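Local coordinates for cyanate lyase C-terminal domain-containing protein (Tetranychus urticae, PDB 5UK3), which probably catalyses the reaction of cyanate with bicarbonate to give ammonia and carbon dioxide, working as a decamer, at residues N22-A27 / L71-E76; Q36-L41 / H65-T70; V44-L49 / I132-N137; G55-D60 / P85-Q90; D122-A127 / L151-G156. All blocks are in the same frame, centred on the assembly; numbering follows the deposited sequence.

Interaction 1: N22-A27 / L71-E76; sequences NQFIKA and LGISHE
Phe-24 and Ala-27 meet Leu-71 and Ile-73 without a hydrogen bond between the segments; the shortest polar bond here stays within 22-27, where Lys-26 N reaches Asn-22 O at 3.0 Å and holds the first turn that presents both apolar side chains. The contact is apolar throughout: an aromatic ring and an alanine methyl against two branched aliphatic chains. Phe-24 has its CG anti to the carbonyl carbon (chi1 -60°), and Ile-73 CD1 packs obliquely on the CD1/CE1 side of its ring. Leu-71 CD1 instead sits at the ring edge, near its plane, 4.1 Å from Phe-24 CD1, and the two side chains cross at about a right angle. The same Leu-71 methyl also lies close to the carbonyl of Phe-24. One turn further along, Ala-27 points its CB at the loop, 3.8 Å from Ile-73 CG2 and 4.1 Å from Leu-71 CB. Ile-73 can serve both helix residues because its branches divide: CG2 turns to Ala-27, while CD1 at the end of the CG1 branch goes to the ring. Beyond the two segments, Tyr-77 and Leu-81 also pack on Phe-24. The arrangement ties the first modelled helix, 23-31, to the connection between helices 61-70 and 78-82, and belongs to the all-helical N-terminal domain of cyanases, a member of the helix-turn-helix clan.

Interaction 2: Q36-L41 / H65-T70; sequences QQMAQL and HRICDT
The guanidinium of Arg-66 reaches across to the backbone of helix 35-42, where Leu-41 O stands oblique to its plane. Arg-66 NH1 comes to 3.1 Å from Leu-41 O, but the angle is too poor for a hydrogen bond, so proximity rather than a directed bond describes this pair. The arginine chain bends at chi3 (93°), which turns NE off the line of the aliphatic part. The setting is the helix-turn-helix-type N-terminal domain: helix 35-42 is probably the first helix of the helix-turn-helix pair, as in XRE-type domains, with 46-53 the second. Segments 36-41 and 65-70 run at 133° to each other, their axes 11.1 Å apart at closest approach. At that separation the apolar contacts are light. Thr-70 is central, its CG2 lying 4.4 Å from Met-38 CG and 4.5 Å from Leu-41 CD1. Deeper in, Met-38 lets its terminal methyl CE approach Ile-67 CG2 at 4.5 Å. Leu-49 of helix 46-53 touches both Met-38 and Ile-67, and Leu-42 packs on Arg-66, Ile-67 and Thr-70. Thr-70 turns its methyl toward helix 35-42 while its hydroxyl stays with its own helix: Thr-70 OG1 donates to Arg-66 O at 2.7 Å, and the same oxygen accepts from Thr-70 N at 3.1 Å, the two donors coming from opposite faces of the carbonyl plane.

Interaction 3: V44-L49 / I132-N137; sequences VNKVWL and IDVTKN
Lys-46 and Val-47, in the first turn of helix 46-53, meet Ile-132 and Val-134 on strand 123-136, joining the helix-turn-helix-type N-terminal domain to the beta hairpin of the cyanase C-terminal domain. The apolar part centres on Val-47, whose two methyls share the work. CG1, anti to the backbone N (chi1 170°), lies 3.7 Å from Ile-132 CB, while CG2 spans two strand residues, 4.1 Å from Ile-132 CG2 and 3.9 Å from Val-134 CG1. Val-47 crosses Val-134 at about a right angle. Ile-115 of the second subunit packs on Lys-46, Val-47 and Val-134, so another chain also lines this buried contact, and on the hairpin side Leu-144 of the partner strand touches both Ile-132 and Val-134. The polar part is carried by Lys-46, whose ammonium has its strongest partner in a salt bridge to Glu-119 of the second subunit. A buried lysine so paired would probably keep its charge. The Asp-133 carboxylate is not in contact with the ammonium, its OD1 being 5.8 Å from Lys-46 NZ. Asn-45, at the N-cap position, turns its side chain to the strand near Ile-132. Within the contact, Lys-46 NZ also donates to the backbone carbonyl Val-134 O at 2.9 Å, with a C=O...N angle of 156° and the nitrogen tilted 23° from the carbonyl plane.

Interaction 4: G55-D60 / P85-Q90; sequences GQNCCD and PLRGNQ
Gln-56 and Gly-88 make the firm part of this loop-to-loop contact: Gly-88 N donates to Gln-56 OE1 at 2.9 Å, nearly straight at 170°, in the amide plane and on a lone pair. A bend at chi2 (-65°) turns Gln-56 CD back toward 85-90. Pro-85 packs on the backbone of 55-57, its CB 3.3 Å from Gly-55 O and its CG 3.7 Å from Asn-57 N. Arg-87 is extended from CG to NE, with CG, CD and NE near Gln-56 O; NE gives only weak bonds, to Gln-56 O at 3.0 Å and to Asn-57 OD1 at 3.4 Å. Its guanidinium finds stronger partners in Asp-122 and Tyr-153 of the third subunit, a salt bridge and a cation-pi contact. Looser still is the far end, where the Gln-56 and Gln-90 amides meet tip to tip and stacked, planes 30° apart, with Gln-56 NE2 3.8 Å from Gln-90 CD; Gln-90 NE2 bonds instead to Ser-110 of the second subunit. Gly-55 ends helix 46-53 in a Schellman motif and Asp-60 caps helix 61-70; the contact joins this interhelical loop to the linker between helices 78-82 and 96-120.

Interaction 5: D122-A127 / L151-G156; sequences DGIMSA and LPYYKG
Gly-123 and Ile-124 pair with Pro-152 and Leu-151 where two antiparallel strands close. Ile-124 and Leu-151 are a hydrogen-bonded pair: Ile-124 N gives to Leu-151 O at 3.1 Å, and Leu-151 N returns a bond to Ile-124 O at 2.9 Å. One step on, Gly-123 faces Pro-152 as a non-hydrogen-bonded pair, and with no side chain on the glycine the two CA atoms come to 4.0 Å. A third bond, Tyr-153 N to Asp-122 O at 3.0 Å, continues the pairing just past the end of strand 141-152. Side chains then add to the backbone grip. Ile-124 and Leu-151 lie on one face of the sheet, with Ile-124 CG1, set between the backbone N and the carbonyl carbon (chi1 62°), 4.1 Å from Leu-151 CB. The Asp-122 carboxylate crosses the Tyr-153 ring obliquely, planes 29° apart, its OD1 3.4 Å from Tyr-153 CD2, while Ile-124 CG2 lies 4.3 Å from Tyr-153 CE2. Neighbouring chains position this outer layer. Arg-87 of the third subunit is the strongest partner of Asp-122, which would favour a charged carboxylate here; Pro-96 of the second subunit also packs on Tyr-153, and Arg-100 of the same subunit on Ile-124. The whole is the open end of the beta hairpin 123-136/141-152, built into subunit interfaces in the manner of the C-terminal domain of the cyanase decamer.

Interactions 1 and 2 share the helical domain: their centres are 11 Å apart, and Leu-71 CD2 touches Met-38 CE at 3.8 Å. Interaction 3 continues from interaction 2 along helices 35-42 and 46-53, and Trp-48, in one of its segments, packs on Asn-57, Cys-58 and Cys-59 of interaction 4. Interaction 5 stands apart, its centre about 40 Å from that of interaction 1, though it lies on the same hairpin as interaction 3. Interactions 4 and 5, their centres about 24 Å apart within one chain, meet between chains, interaction 4 of one subunit against interaction 5 of another. Interactions 3, 4 and 5 all touch the second subunit, consistent with cyanases, whose active sites form between subunits.

Interaction 1: N22-A27 / L71-E76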
# COMPACT_ATOMS: atom_id res chain seq x y z
N ASN I 22 -11.90 27.46 8.57
CA ASN I 22 -13.31 27.28 8.04
C ASN I 22 -14.38 28.19 8.67
O ASN I 22 -15.27 28.67 7.94
CB ASN I 22 -13.78 25.81 8.08
CG ASN I 22 -14.73 25.45 6.92
OD1 ASN I 22 -14.41 25.64 5.74
ND2 ASN I 22 -15.92 24.91 7.25
N GLN I 23 -14.32 28.44 9.99
CA GLN I 23 -15.03 29.62 10.56
C GLN I 23 -14.46 30.94 9.98
O GLN I 23 -15.19 31.92 9.81
CB GLN I 23 -14.95 29.69 12.10
N PHE I 24 -13.15 30.94 9.70
CA PHE I 24 -12.47 32.08 9.11
C PHE I 24 -12.79 32.22 7.62
O PHE I 24 -13.08 33.33 7.15
CB PHE I 24 -10.98 31.96 9.32
CG PHE I 24 -10.58 31.92 10.76
CD1 PHE I 24 -10.44 33.07 11.49
CD2 PHE I 24 -10.36 30.71 11.39
CE1 PHE I 24 -10.11 33.03 12.83
CE2 PHE I 24 -10.02 30.65 12.74
CZ PHE I 24 -9.90 31.82 13.46
N ILE I 25 -12.73 31.11 6.89
CA ILE I 25 -13.15 31.13 5.49
C ILE I 25 -14.59 31.60 5.31
O ILE I 25 -14.86 32.44 4.44
CB ILE I 25 -12.95 29.78 4.77
CG1 ILE I 25 -11.46 29.38 4.71
CG2 ILE I 25 -13.51 29.87 3.34
CD1 ILE I 25 -11.22 27.94 4.27
N LYS I 26 -15.52 31.07 6.11
CA LYS I 26 -16.93 31.47 6.00
C LYS I 26 -17.05 32.97 6.19
O LYS I 26 -17.81 33.64 5.47
CB LYS I 26 -17.81 30.74 7.05
N ALA I 27 -16.32 33.49 7.18
CA ALA I 27 -16.32 34.93 7.50
C ALA I 27 -15.79 35.76 6.35
O ALA I 27 -16.33 36.83 6.05
CB ALA I 27 -15.52 35.19 8.76
N LEU I 71 -11.75 40.35 9.09
CA LEU I 71 -12.95 39.55 8.95
C LEU I 71 -14.00 40.05 9.94
O LEU I 71 -13.77 40.97 10.76
CB LEU I 71 -12.62 38.11 9.25
CG LEU I 71 -11.49 37.50 8.38
CD1 LEU I 71 -11.04 36.14 8.90
CD2 LEU I 71 -11.91 37.37 6.93
N GLY I 72 -15.20 39.50 9.87
CA GLY I 72 -16.25 39.94 10.83
C GLY I 72 -15.99 39.65 12.29
O GLY I 72 -16.58 40.28 13.15
N ILE I 73 -15.09 38.71 12.56
CA ILE I 73 -15.13 37.91 13.79
C ILE I 73 -14.52 38.50 15.05
O ILE I 73 -13.81 39.50 15.01
CB ILE I 73 -14.50 36.52 13.59
CG1 ILE I 73 -13.06 36.63 13.20
CG2 ILE I 73 -15.24 35.72 12.53
CD1 ILE I 73 -12.38 35.30 13.21
N SER I 74 -14.88 37.89 16.18
CA SER I 74 -14.44 38.33 17.49
C SER I 74 -12.98 38.04 17.77
O SER I 74 -12.42 37.06 17.29
CB SER I 74 -15.31 37.70 18.56
OG SER I 74 -14.98 38.21 19.84
N HIS I 75 -12.37 38.89 18.59
CA HIS I 75 -10.97 38.74 18.95
C HIS I 75 -10.77 37.47 19.74
O HIS I 75 -9.66 36.98 19.87
CB HIS I 75 -10.47 39.96 19.72
CG HIS I 75 -11.24 40.25 20.97
ND1 HIS I 75 -12.38 41.03 20.98
CD2 HIS I 75 -11.02 39.89 22.25
CE1 HIS I 75 -12.83 41.12 22.21
NE2 HIS I 75 -12.03 40.44 23.00
N GLU I 76 -11.85 36.93 20.28
CA GLU I 76 -11.76 35.72 21.07
C GLU I 76 -11.21 34.58 20.24
O GLU I 76 -10.42 33.79 20.74
CB GLU I 76 -13.11 35.39 21.69
CG GLU I 76 -13.57 36.46 22.66
CD GLU I 76 -12.55 36.70 23.76
OE1 GLU I 76 -12.63 37.75 24.43
OE2 GLU I 76 -11.68 35.84 23.97

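Interaction 2: Q36-L41 / H65-T70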
# COMPACT_ATOMS: atom_id res chain seq x y z
N GLN I 36 -5.97 37.92 -1.88
CA GLN I 36 -5.14 39.08 -2.29
C GLN I 36 -5.38 40.33 -1.47
O GLN I 36 -4.46 40.91 -0.91
CB GLN I 36 -5.46 39.41 -3.75
CG GLN I 36 -4.69 40.57 -4.38
CD GLN I 36 -3.23 40.26 -4.54
OE1 GLN I 36 -2.83 39.67 -5.56
NE2 GLN I 36 -2.44 40.56 -3.52
N GLN I 37 -6.64 40.74 -1.38
CA GLN I 37 -7.02 41.91 -0.60
C GLN I 37 -6.56 41.80 0.85
O GLN I 37 -5.99 42.74 1.39
CB GLN I 37 -8.54 42.17 -0.64
CG GLN I 37 -9.02 42.78 -1.96
CD GLN I 37 -10.52 42.61 -2.22
OE1 GLN I 37 -11.28 42.10 -1.37
NE2 GLN I 37 -10.95 43.02 -3.41
N MET I 38 -6.86 40.67 1.49
CA MET I 38 -6.50 40.50 2.91
C MET I 38 -5.00 40.67 3.11
O MET I 38 -4.57 41.20 4.10
CB MET I 38 -6.96 39.13 3.41
CG MET I 38 -8.45 39.02 3.61
SD MET I 38 -8.88 37.46 4.38
CE MET I 38 -8.21 37.63 6.05
N ALA I 39 -4.24 40.09 2.21
CA ALA I 39 -2.79 40.09 2.30
C ALA I 39 -2.24 41.49 2.17
O ALA I 39 -1.34 41.86 2.87
CB ALA I 39 -2.22 39.19 1.23
N GLN I 40 -2.80 42.26 1.26
CA GLN I 40 -2.34 43.61 1.07
C GLN I 40 -2.68 44.48 2.24
O GLN I 40 -1.90 45.36 2.57
CB GLN I 40 -2.91 44.14 -0.20
CG GLN I 40 -2.18 45.28 -0.86
CD GLN I 40 -2.52 45.27 -2.36
OE1 GLN I 40 -3.17 44.31 -2.89
NE2 GLN I 40 -2.12 46.34 -3.05
N LEU I 41 -3.84 44.29 2.83
CA LEU I 41 -4.22 45.10 3.98
C LEU I 41 -3.32 44.82 5.18
O LEU I 41 -2.96 45.72 5.91
CB LEU I 41 -5.68 44.87 4.36
CG LEU I 41 -6.67 45.33 3.30
CD1 LEU I 41 -8.07 44.92 3.71
CD2 LEU I 41 -6.58 46.83 3.12
N HIS I 65 -5.11 39.16 16.02
CA HIS I 65 -6.16 40.16 16.34
C HIS I 65 -6.55 40.95 15.10
O HIS I 65 -7.72 41.11 14.79
CB HIS I 65 -5.75 41.14 17.44
CG HIS I 65 -5.77 40.57 18.82
ND1 HIS I 65 -6.85 39.88 19.33
CD2 HIS I 65 -4.86 40.65 19.83
CE1 HIS I 65 -6.60 39.52 20.58
NE2 HIS I 65 -5.40 39.97 20.91
N ARG I 66 -5.57 41.37 14.35
CA ARG I 66 -5.80 42.09 13.10
C ARG I 66 -6.55 41.29 12.03
O ARG I 66 -7.39 41.85 11.34
CB ARG I 66 -4.47 42.56 12.50
CG ARG I 66 -4.11 43.94 12.90
CD ARG I 66 -2.95 44.36 12.15
NE ARG I 66 -3.24 45.06 10.93
CZ ARG I 66 -2.31 45.42 10.08
NH1 ARG I 66 -2.64 46.04 8.96
NH2 ARG I 66 -1.01 45.18 10.37
N ILE I 67 -6.24 40.00 11.90
CA ILE I 67 -7.01 39.12 11.02
C ILE I 67 -8.48 39.12 11.45
O ILE I 67 -9.38 39.25 10.63
CB ILE I 67 -6.43 37.68 10.98
CG1 ILE I 67 -5.13 37.67 10.20
CG2 ILE I 67 -7.39 36.69 10.34
CD1 ILE I 67 -4.25 36.46 10.46
N CYS I 68 -8.71 38.96 12.74
CA CYS I 68 -10.06 38.95 13.23
C CYS I 68 -10.85 40.21 12.88
O CYS I 68 -12.03 40.15 12.61
CB CYS I 68 -10.05 38.68 14.74
SG CYS I 68 -9.47 37.02 15.16
N ASP I 69 -10.25 41.36 13.00
CA ASP I 69 -10.91 42.59 12.65
C ASP I 69 -11.20 42.72 11.19
O ASP I 69 -12.17 43.37 10.81
CB ASP I 69 -9.89 43.71 12.97
CG ASP I 69 -9.86 44.13 14.43
OD1 ASP I 69 -10.59 43.46 15.21
OD2 ASP I 69 -9.04 45.06 14.78
N THR I 70 -10.26 42.27 10.39
CA THR I 70 -10.38 42.34 8.96
C THR I 70 -11.59 41.53 8.50
O THR I 70 -12.38 42.00 7.67
CB THR I 70 -9.11 41.81 8.32
OG1 THR I 70 -8.00 42.57 8.80
CG2 THR I 70 -9.19 41.91 6.80

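Interaction 3: V44-L49 / I132-N137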
# COMPACT_ATOMS: atom_id res chain seq x y z
N VAL I 44 1.39 41.10 4.35
CA VAL I 44 1.96 39.76 4.49
C VAL I 44 1.83 38.97 3.19
O VAL I 44 1.03 39.34 2.32
CB VAL I 44 1.29 38.94 5.61
CG1 VAL I 44 1.50 39.60 6.96
CG2 VAL I 44 -0.21 38.73 5.35
N ASN I 45 2.61 37.91 3.08
CA ASN I 45 2.58 37.03 1.93
C ASN I 45 1.20 36.41 1.77
O ASN I 45 0.67 35.82 2.70
CB ASN I 45 3.61 35.89 2.08
CG ASN I 45 3.71 35.02 0.86
OD1 ASN I 45 3.73 35.51 -0.30
ND2 ASN I 45 3.73 33.75 1.06
N LYS I 46 0.63 36.50 0.58
CA LYS I 46 -0.71 35.98 0.29
C LYS I 46 -0.89 34.49 0.60
O LYS I 46 -1.88 34.12 1.23
CB LYS I 46 -1.07 36.25 -1.18
CG LYS I 46 -2.54 36.10 -1.49
CD LYS I 46 -2.77 35.50 -2.84
CE LYS I 46 -2.28 36.38 -3.96
NZ LYS I 46 -2.46 35.64 -5.23
N VAL I 47 0.03 33.66 0.12
CA VAL I 47 -0.09 32.22 0.24
C VAL I 47 0.08 31.82 1.68
O VAL I 47 -0.63 30.93 2.17
CB VAL I 47 0.93 31.47 -0.62
CG1 VAL I 47 0.96 29.99 -0.33
CG2 VAL I 47 0.62 31.66 -2.10
N TRP I 48 1.01 32.47 2.39
CA TRP I 48 1.24 32.13 3.81
C TRP I 48 -0.02 32.44 4.61
O TRP I 48 -0.46 31.60 5.43
CB TRP I 48 2.40 32.91 4.37
CG TRP I 48 2.57 32.80 5.81
CD1 TRP I 48 3.23 31.83 6.45
CD2 TRP I 48 2.13 33.72 6.81
NE1 TRP I 48 3.21 32.05 7.80
CE2 TRP I 48 2.56 33.21 8.05
CE3 TRP I 48 1.43 34.91 6.78
CZ2 TRP I 48 2.29 33.84 9.25
CZ3 TRP I 48 1.17 35.54 7.96
CH2 TRP I 48 1.58 35.00 9.19
N LEU I 49 -0.58 33.63 4.41
CA LEU I 49 -1.76 34.05 5.14
C LEU I 49 -2.88 33.06 4.87
O LEU I 49 -3.58 32.63 5.80
CB LEU I 49 -2.18 35.44 4.71
CG LEU I 49 -3.48 35.99 5.26
CD1 LEU I 49 -3.36 36.20 6.77
CD2 LEU I 49 -3.92 37.28 4.54
N ILE I 132 6.04 31.04 -1.18
CA ILE I 132 5.27 30.78 -2.38
C ILE I 132 4.60 32.07 -2.78
O ILE I 132 4.26 32.89 -1.96
CB ILE I 132 4.15 29.74 -2.18
CG1 ILE I 132 4.57 28.55 -1.30
CG2 ILE I 132 3.63 29.24 -3.52
CD1 ILE I 132 5.77 27.85 -1.81
N ASP I 133 4.41 32.24 -4.08
CA ASP I 133 3.65 33.33 -4.63
C ASP I 133 2.88 32.81 -5.82
O ASP I 133 3.38 31.93 -6.53
CB ASP I 133 4.64 34.38 -5.08
CG ASP I 133 3.98 35.59 -5.66
OD1 ASP I 133 3.26 36.28 -4.88
OD2 ASP I 133 4.17 35.85 -6.88
N VAL I 134 1.65 33.26 -6.03
CA VAL I 134 0.84 32.72 -7.13
C VAL I 134 -0.00 33.78 -7.73
O VAL I 134 -0.52 34.60 -7.06
CB VAL I 134 0.00 31.50 -6.71
CG1 VAL I 134 -1.00 31.82 -5.66
CG2 VAL I 134 -0.71 30.89 -7.90
N THR I 135 -0.03 33.81 -9.05
CA THR I 135 -0.35 35.02 -9.82
C THR I 135 -1.01 34.65 -11.13
O THR I 135 -0.59 33.70 -11.78
CB THR I 135 0.93 35.83 -10.19
OG1 THR I 135 1.74 36.02 -9.03
CG2 THR I 135 0.59 37.19 -10.75
N LYS I 136 -2.01 35.42 -11.52
CA LYS I 136 -2.55 35.39 -12.88
C LYS I 136 -1.81 36.45 -13.64
O LYS I 136 -1.83 37.61 -13.24
CB LYS I 136 -4.03 35.71 -12.84
CG LYS I 136 -4.74 35.67 -14.16
CD LYS I 136 -6.24 35.84 -13.91
CE LYS I 136 -7.03 35.65 -15.18
NZ LYS I 136 -8.48 35.78 -14.90
N ASN I 137 -1.11 36.07 -14.69
CA ASN I 137 -0.36 37.02 -15.48
C ASN I 137 -1.13 37.30 -16.74
O ASN I 137 -2.19 36.72 -16.97
CB ASN I 137 1.05 36.52 -15.79
CG ASN I 137 1.09 35.52 -16.93
OD1 ASN I 137 0.07 34.96 -17.32
ND2 ASN I 137 2.27 35.30 -17.46

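Interaction 4: G55-D60 / P85-Q90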
# COMPACT_ATOMS: atom_id res chain seq x y z
N GLY I 55 -5.28 26.65 8.61
CA GLY I 55 -4.75 25.89 9.71
C GLY I 55 -3.56 25.01 9.41
O GLY I 55 -3.37 23.96 10.05
N GLN I 56 -2.79 25.36 8.38
CA GLN I 56 -1.53 24.68 8.07
C GLN I 56 -0.32 25.52 8.46
O GLN I 56 0.79 25.16 8.19
CB GLN I 56 -1.48 24.40 6.59
CG GLN I 56 -2.47 23.35 6.17
CD GLN I 56 -2.16 21.99 6.77
OE1 GLN I 56 -1.02 21.51 6.73
NE2 GLN I 56 -3.17 21.36 7.30
N ASN I 57 -0.58 26.64 9.12
CA ASN I 57 0.46 27.54 9.60
C ASN I 57 -0.14 28.43 10.70
O ASN I 57 -1.36 28.46 10.86
CB ASN I 57 0.98 28.40 8.46
CG ASN I 57 2.35 27.97 7.97
OD1 ASN I 57 3.19 27.54 8.76
ND2 ASN I 57 2.57 28.04 6.66
N CYS I 58 0.69 29.13 11.46
CA CYS I 58 0.19 29.97 12.54
C CYS I 58 0.87 31.33 12.52
O CYS I 58 1.88 31.49 11.85
CB CYS I 58 0.41 29.27 13.88
SG CYS I 58 2.14 29.08 14.33
N CYS I 59 0.31 32.30 13.25
CA CYS I 59 0.88 33.65 13.36
C CYS I 59 1.02 34.05 14.81
O CYS I 59 0.57 33.33 15.67
CB CYS I 59 0.01 34.66 12.60
SG CYS I 59 -1.69 34.68 13.16
N ASP I 60 1.65 35.19 15.05
CA ASP I 60 1.70 35.80 16.39
C ASP I 60 0.34 36.44 16.75
O ASP I 60 -0.53 36.62 15.89
CB ASP I 60 2.87 36.79 16.55
CG ASP I 60 2.82 37.98 15.58
OD1 ASP I 60 1.73 38.43 15.16
OD2 ASP I 60 3.91 38.47 15.18
N PRO I 85 0.08 24.10 14.45
CA PRO I 85 -0.77 23.02 13.96
C PRO I 85 -0.07 21.72 13.60
O PRO I 85 1.12 21.73 13.33
CB PRO I 85 -1.40 23.63 12.70
CG PRO I 85 -0.46 24.72 12.28
CD PRO I 85 0.52 24.99 13.37
N LEU I 86 -0.81 20.61 13.62
CA LEU I 86 -0.25 19.33 13.23
C LEU I 86 -0.45 19.35 11.73
O LEU I 86 -1.52 19.04 11.22
CB LEU I 86 -1.02 18.19 13.86
N ARG I 87 0.59 19.75 11.03
CA ARG I 87 0.58 19.93 9.59
C ARG I 87 0.69 18.76 8.64
O ARG I 87 1.11 17.66 8.98
CB ARG I 87 1.74 20.86 9.20
CG ARG I 87 1.80 22.20 9.88
CD ARG I 87 2.89 23.03 9.25
NE ARG I 87 3.08 24.33 9.88
CZ ARG I 87 3.74 24.51 11.02
NH1 ARG I 87 3.88 25.72 11.52
NH2 ARG I 87 4.26 23.48 11.64
N GLY I 88 0.30 19.07 7.41
CA GLY I 88 0.49 18.24 6.22
C GLY I 88 -0.31 16.96 6.16
O GLY I 88 0.15 15.97 5.58
N ASN I 89 -1.51 16.97 6.75
CA ASN I 89 -2.24 15.73 7.05
C ASN I 89 -3.69 15.69 6.53
O ASN I 89 -4.51 14.95 7.02
CB ASN I 89 -2.19 15.49 8.56
CG ASN I 89 -2.36 14.04 8.92
OD1 ASN I 89 -2.00 13.15 8.16
ND2 ASN I 89 -2.91 13.79 10.09
N GLN I 90 -3.97 16.50 5.51
CA GLN I 90 -5.28 16.58 4.89
C GLN I 90 -5.13 15.75 3.61
O GLN I 90 -4.23 15.99 2.82
CB GLN I 90 -5.72 18.06 4.62
CG GLN I 90 -4.59 19.07 4.32
CD GLN I 90 -5.02 20.55 4.06
OE1 GLN I 90 -5.97 21.03 4.67
NE2 GLN I 90 -4.45 21.19 3.06

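Interaction 5: D122-A127 / L151-G156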
# COMPACT_ATOMS: atom_id res chain seq x y z
N ASP I 122 25.49 19.89 -3.47
CA ASP I 122 24.79 18.82 -2.87
C ASP I 122 23.99 19.31 -1.68
O ASP I 122 24.50 19.50 -0.57
CB ASP I 122 25.78 17.79 -2.40
CG ASP I 122 25.12 16.61 -1.73
OD1 ASP I 122 23.90 16.36 -1.97
OD2 ASP I 122 25.84 15.88 -1.00
N GLY I 123 22.71 19.48 -1.90
CA GLY I 123 21.80 19.86 -0.84
C GLY I 123 20.36 19.69 -1.28
O GLY I 123 20.05 18.89 -2.17
N ILE I 124 19.50 20.48 -0.65
CA ILE I 124 18.10 20.54 -0.94
C ILE I 124 17.56 21.95 -0.85
O ILE I 124 18.21 22.83 -0.31
CB ILE I 124 17.32 19.75 0.10
CG1 ILE I 124 17.53 20.36 1.47
CG2 ILE I 124 17.75 18.30 0.06
CD1 ILE I 124 16.43 19.99 2.38
N MET I 125 16.36 22.13 -1.36
CA MET I 125 15.63 23.36 -1.19
C MET I 125 14.61 23.15 -0.09
O MET I 125 13.82 22.22 -0.19
CB MET I 125 14.91 23.73 -2.47
CG MET I 125 14.21 25.08 -2.34
SD MET I 125 12.91 25.31 -3.55
CE MET I 125 11.58 24.57 -2.57
N SER I 126 14.66 23.99 0.94
CA SER I 126 13.83 23.85 2.10
C SER I 126 12.37 24.12 1.78
O SER I 126 12.07 25.00 0.98
CB SER I 126 14.27 24.81 3.19
OG SER I 126 13.72 24.43 4.46
N ALA I 127 11.47 23.36 2.43
CA ALA I 127 10.00 23.59 2.39
C ALA I 127 9.52 24.36 3.63
O ALA I 127 8.35 24.73 3.72
CB ALA I 127 9.25 22.27 2.29
N LEU I 151 19.85 24.39 1.51
CA LEU I 151 20.58 23.86 2.65
C LEU I 151 21.55 22.83 2.13
O LEU I 151 21.13 21.80 1.64
CB LEU I 151 19.69 23.13 3.62
CG LEU I 151 18.63 23.88 4.36
CD1 LEU I 151 17.70 23.01 5.20
CD2 LEU I 151 19.24 25.00 5.20
N PRO I 152 22.84 23.06 2.31
CA PRO I 152 23.76 22.02 1.88
C PRO I 152 23.85 20.90 2.90
O PRO I 152 23.70 21.14 4.10
CB PRO I 152 25.08 22.77 1.77
CG PRO I 152 24.97 23.87 2.75
CD PRO I 152 23.53 24.24 2.86
N TYR I 153 24.08 19.68 2.43
CA TYR I 153 24.34 18.55 3.32
C TYR I 153 25.60 18.76 4.15
O TYR I 153 26.58 19.33 3.69
CB TYR I 153 24.51 17.27 2.53
CG TYR I 153 23.24 16.54 2.30
CD1 TYR I 153 22.74 15.68 3.27
CD2 TYR I 153 22.55 16.68 1.12
CE1 TYR I 153 21.56 14.99 3.07
CE2 TYR I 153 21.35 16.03 0.92
CZ TYR I 153 20.88 15.17 1.89
OH TYR I 153 19.74 14.50 1.68
N TYR I 154 25.57 18.23 5.37
CA TYR I 154 26.71 18.19 6.29
C TYR I 154 27.85 17.44 5.60
O TYR I 154 27.63 16.41 4.94
CB TYR I 154 26.28 17.52 7.59
CG TYR I 154 27.37 17.22 8.55
CD1 TYR I 154 28.14 18.22 9.07
CD2 TYR I 154 27.61 15.92 8.98
CE1 TYR I 154 29.15 17.93 9.97
CE2 TYR I 154 28.61 15.62 9.88
CZ TYR I 154 29.39 16.63 10.36
OH TYR I 154 30.38 16.35 11.26
N LYS I 155 29.05 18.00 5.68
CA LYS I 155 30.19 17.52 4.89
C LYS I 155 31.25 16.87 5.79
O LYS I 155 32.38 16.61 5.37
CB LYS I 155 30.75 18.66 4.03
N GLY I 156 30.86 16.51 7.02
CA GLY I 156 31.66 15.62 7.88
C GLY I 156 32.69 16.29 8.74
O GLY I 156 33.53 15.62 9.33